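Local coordinates for CytC3 (Streptomyces, PDB 3GJA), which probably chlorinates an unactivated carbon of its substrate during biosynthesis, acting as a nonheme iron halogenase, at residues A152-T157 with D251-F256. Sequence-based numbering, arbitrary orientation.
Sequences AFTHST and DYRMGF
In the antiparallel sheet of this cupin-type beta barrel, strand 147-152 ends beside the start of strand 253-262, and residues 152-157 peel away as a loop. A152 and G255, small enough to crowd nothing between the strands, form an antiparallel non-hydrogen-bonded pair with CA atoms 4.6 Å apart. Past it, the backbone bonds converge on one carbonyl: F153 N donates to M254 O at 2.8 Å, almost in line with the carbonyl bond, while T154 N adds a weak bond of 3.3 Å to M254 O.

The apolar part rests on two phenylalanines that run alongside in the same direction. The F153 and F256 ring planes, 24° apart, are offset with little overlap; instead F256 CB sits over one face of the F153 ring, 3.5 Å from its centroid, a CH-pi contact. CG anti to the carbonyl carbon (chi1 -85°) lays the F153 ring there, among W41 and H80. An alanine at F153 would keep the backbone N-H but would probably loosen this aromatic packing, since F256 CB would lose the ring face it rests on. Buried R253 packs its aliphatic CG near H155 O, its bent chain delivering the guanidinium to the carbonyls of F106 and G161.

Farther out, T154 crosses Y252 obliquely, OG1 of T154 3.6 Å from CE2 of Y252, whose OH bonds W41 NE1. H155 folds its ring back (chi1 65°) toward D251, a carboxylate suited to accept its N-H. H155 NE2 donates to D251 OD1 at 2.8 Å, the oxygen lying near the imidazole plane but approached from above the carboxylate plane.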
loop_
_atom_site.group_PDB
_atom_site.type_symbol
_atom_site.label_atom_id
_atom_site.label_comp_id
_atom_site.label_asym_id
_atom_site.label_seq_id
_atom_site.Cartn_x
_atom_site.Cartn_y
_atom_site.Cartn_z
ATOM N N ALA A 152 -8.311 -2.387 -6.235
ATOM C CA ALA A 152 -9.265 -3.486 -6.189
ATOM C C ALA A 152 -8.938 -4.447 -7.330
ATOM O O ALA A 152 -9.019 -4.075 -8.497
ATOM C CB ALA A 152 -10.682 -2.950 -6.340
ATOM N N PHE A 153 -8.546 -5.673 -6.994
ATOM C CA PHE A 153 -8.207 -6.671 -8.010
ATOM C C PHE A 153 -9.483 -7.405 -8.389
ATOM O O PHE A 153 -9.611 -7.972 -9.473
ATOM C CB PHE A 153 -7.172 -7.664 -7.459
ATOM C CG PHE A 153 -5.737 -7.197 -7.594
ATOM C CD1 PHE A 153 -5.440 -5.896 -7.995
ATOM C CD2 PHE A 153 -4.688 -8.064 -7.315
ATOM C CE1 PHE A 153 -4.123 -5.464 -8.117
ATOM C CE2 PHE A 153 -3.356 -7.640 -7.432
ATOM C CZ PHE A 153 -3.077 -6.343 -7.833
ATOM N N THR A 154 -10.415 -7.379 -7.452
ATOM C CA THR A 154 -11.724 -7.992 -7.577
ATOM C C THR A 154 -12.641 -6.795 -7.317
ATOM O O THR A 154 -12.158 -5.749 -6.894
ATOM C CB THR A 154 -11.870 -9.061 -6.473
ATOM O OG1 THR A 154 -11.899 -10.364 -7.062
ATOM C CG2 THR A 154 -13.087 -8.823 -5.644
ATOM N N HIS A 155 -13.935 -6.896 -7.577
ATOM C CA HIS A 155 -14.768 -5.736 -7.289
ATOM C C HIS A 155 -14.890 -5.606 -5.767
ATOM O O HIS A 155 -14.893 -6.603 -5.048
ATOM C CB HIS A 155 -16.167 -5.870 -7.923
ATOM C CG HIS A 155 -16.990 -6.993 -7.366
ATOM N ND1 HIS A 155 -18.369 -6.990 -7.398
ATOM C CD2 HIS A 155 -16.631 -8.170 -6.795
ATOM C CE1 HIS A 155 -18.824 -8.114 -6.872
ATOM N NE2 HIS A 155 -17.791 -8.847 -6.499
ATOM N N SER A 156 -14.952 -4.378 -5.276
ATOM C CA SER A 156 -15.107 -4.153 -3.847
ATOM C C SER A 156 -16.450 -3.461 -3.702
ATOM O O SER A 156 -16.607 -2.295 -4.074
ATOM C CB SER A 156 -13.995 -3.259 -3.298
ATOM O OG SER A 156 -14.150 -3.090 -1.901
ATOM N N THR A 157 -17.417 -4.197 -3.173
ATOM C CA THR A 157 -18.773 -3.696 -3.006
ATOM C C THR A 157 -19.188 -3.648 -1.548
ATOM O O THR A 157 -18.445 -4.079 -0.656
ATOM C CB THR A 157 -19.768 -4.607 -3.717
ATOM O OG1 THR A 157 -19.751 -5.895 -3.083
ATOM C CG2 THR A 157 -19.393 -4.767 -5.193
ATOM N N ASP A 251 -18.000 -15.190 -3.830
ATOM C CA ASP A 251 -17.717 -13.789 -4.118
ATOM C C ASP A 251 -16.687 -13.215 -3.155
ATOM O O ASP A 251 -17.031 -12.559 -2.183
ATOM C CB ASP A 251 -19.021 -12.974 -4.064
ATOM C CG ASP A 251 -18.788 -11.470 -4.182
ATOM O OD1 ASP A 251 -17.783 -11.067 -4.804
ATOM O OD2 ASP A 251 -19.623 -10.691 -3.665
ATOM N N TYR A 252 -15.415 -13.469 -3.420
ATOM C CA TYR A 252 -14.373 -12.947 -2.548
ATOM C C TYR A 252 -13.899 -11.602 -3.064
ATOM O O TYR A 252 -13.922 -11.336 -4.264
ATOM C CB TYR A 252 -13.179 -13.896 -2.486
ATOM C CG TYR A 252 -12.363 -13.914 -3.753
ATOM C CD1 TYR A 252 -12.707 -14.747 -4.816
ATOM C CD2 TYR A 252 -11.259 -13.072 -3.902
ATOM C CE1 TYR A 252 -11.973 -14.745 -6.001
ATOM C CE2 TYR A 252 -10.517 -13.059 -5.084
ATOM C CZ TYR A 252 -10.878 -13.896 -6.128
ATOM O OH TYR A 252 -10.150 -13.887 -7.290
ATOM N N ARG A 253 -13.481 -10.747 -2.146
ATOM C CA ARG A 253 -12.984 -9.444 -2.518
ATOM C C ARG A 253 -11.478 -9.452 -2.298
ATOM O O ARG A 253 -10.998 -9.898 -1.252
ATOM C CB ARG A 253 -13.649 -8.366 -1.670
ATOM C CG ARG A 253 -13.006 -7.012 -1.805
ATOM C CD ARG A 253 -11.952 -6.823 -0.733
ATOM N NE ARG A 253 -12.465 -6.060 0.399
ATOM C CZ ARG A 253 -11.783 -5.838 1.519
ATOM N NH1 ARG A 253 -10.558 -6.331 1.669
ATOM N NH2 ARG A 253 -12.312 -5.089 2.477
ATOM N N MET A 254 -10.731 -8.980 -3.288
ATOM C CA MET A 254 -9.283 -8.941 -3.165
ATOM C C MET A 254 -8.732 -7.555 -3.434
ATOM O O MET A 254 -8.911 -6.996 -4.517
ATOM C CB MET A 254 -8.629 -9.936 -4.125
ATOM C CG MET A 254 -7.114 -10.063 -3.943
ATOM S SD MET A 254 -6.655 -10.625 -2.276
ATOM C CE MET A 254 -7.150 -12.337 -2.372
ATOM N N GLY A 255 -8.066 -7.002 -2.431
ATOM C CA GLY A 255 -7.463 -5.694 -2.580
ATOM C C GLY A 255 -5.952 -5.835 -2.507
ATOM O O GLY A 255 -5.432 -6.649 -1.743
ATOM N N PHE A 256 -5.242 -5.065 -3.321
ATOM C CA PHE A 256 -3.788 -5.103 -3.313
ATOM C C PHE A 256 -3.325 -3.710 -2.914
ATOM O O PHE A 256 -3.586 -2.741 -3.619
ATOM C CB PHE A 256 -3.238 -5.462 -4.698
ATOM C CG PHE A 256 -1.735 -5.386 -4.783
ATOM C CD1 PHE A 256 -0.941 -6.223 -4.001
ATOM C CD2 PHE A 256 -1.119 -4.437 -5.591
ATOM C CE1 PHE A 256 0.456 -6.112 -4.016
ATOM C CE2 PHE A 256 0.275 -4.312 -5.619
ATOM C CZ PHE A 256 1.065 -5.156 -4.825
#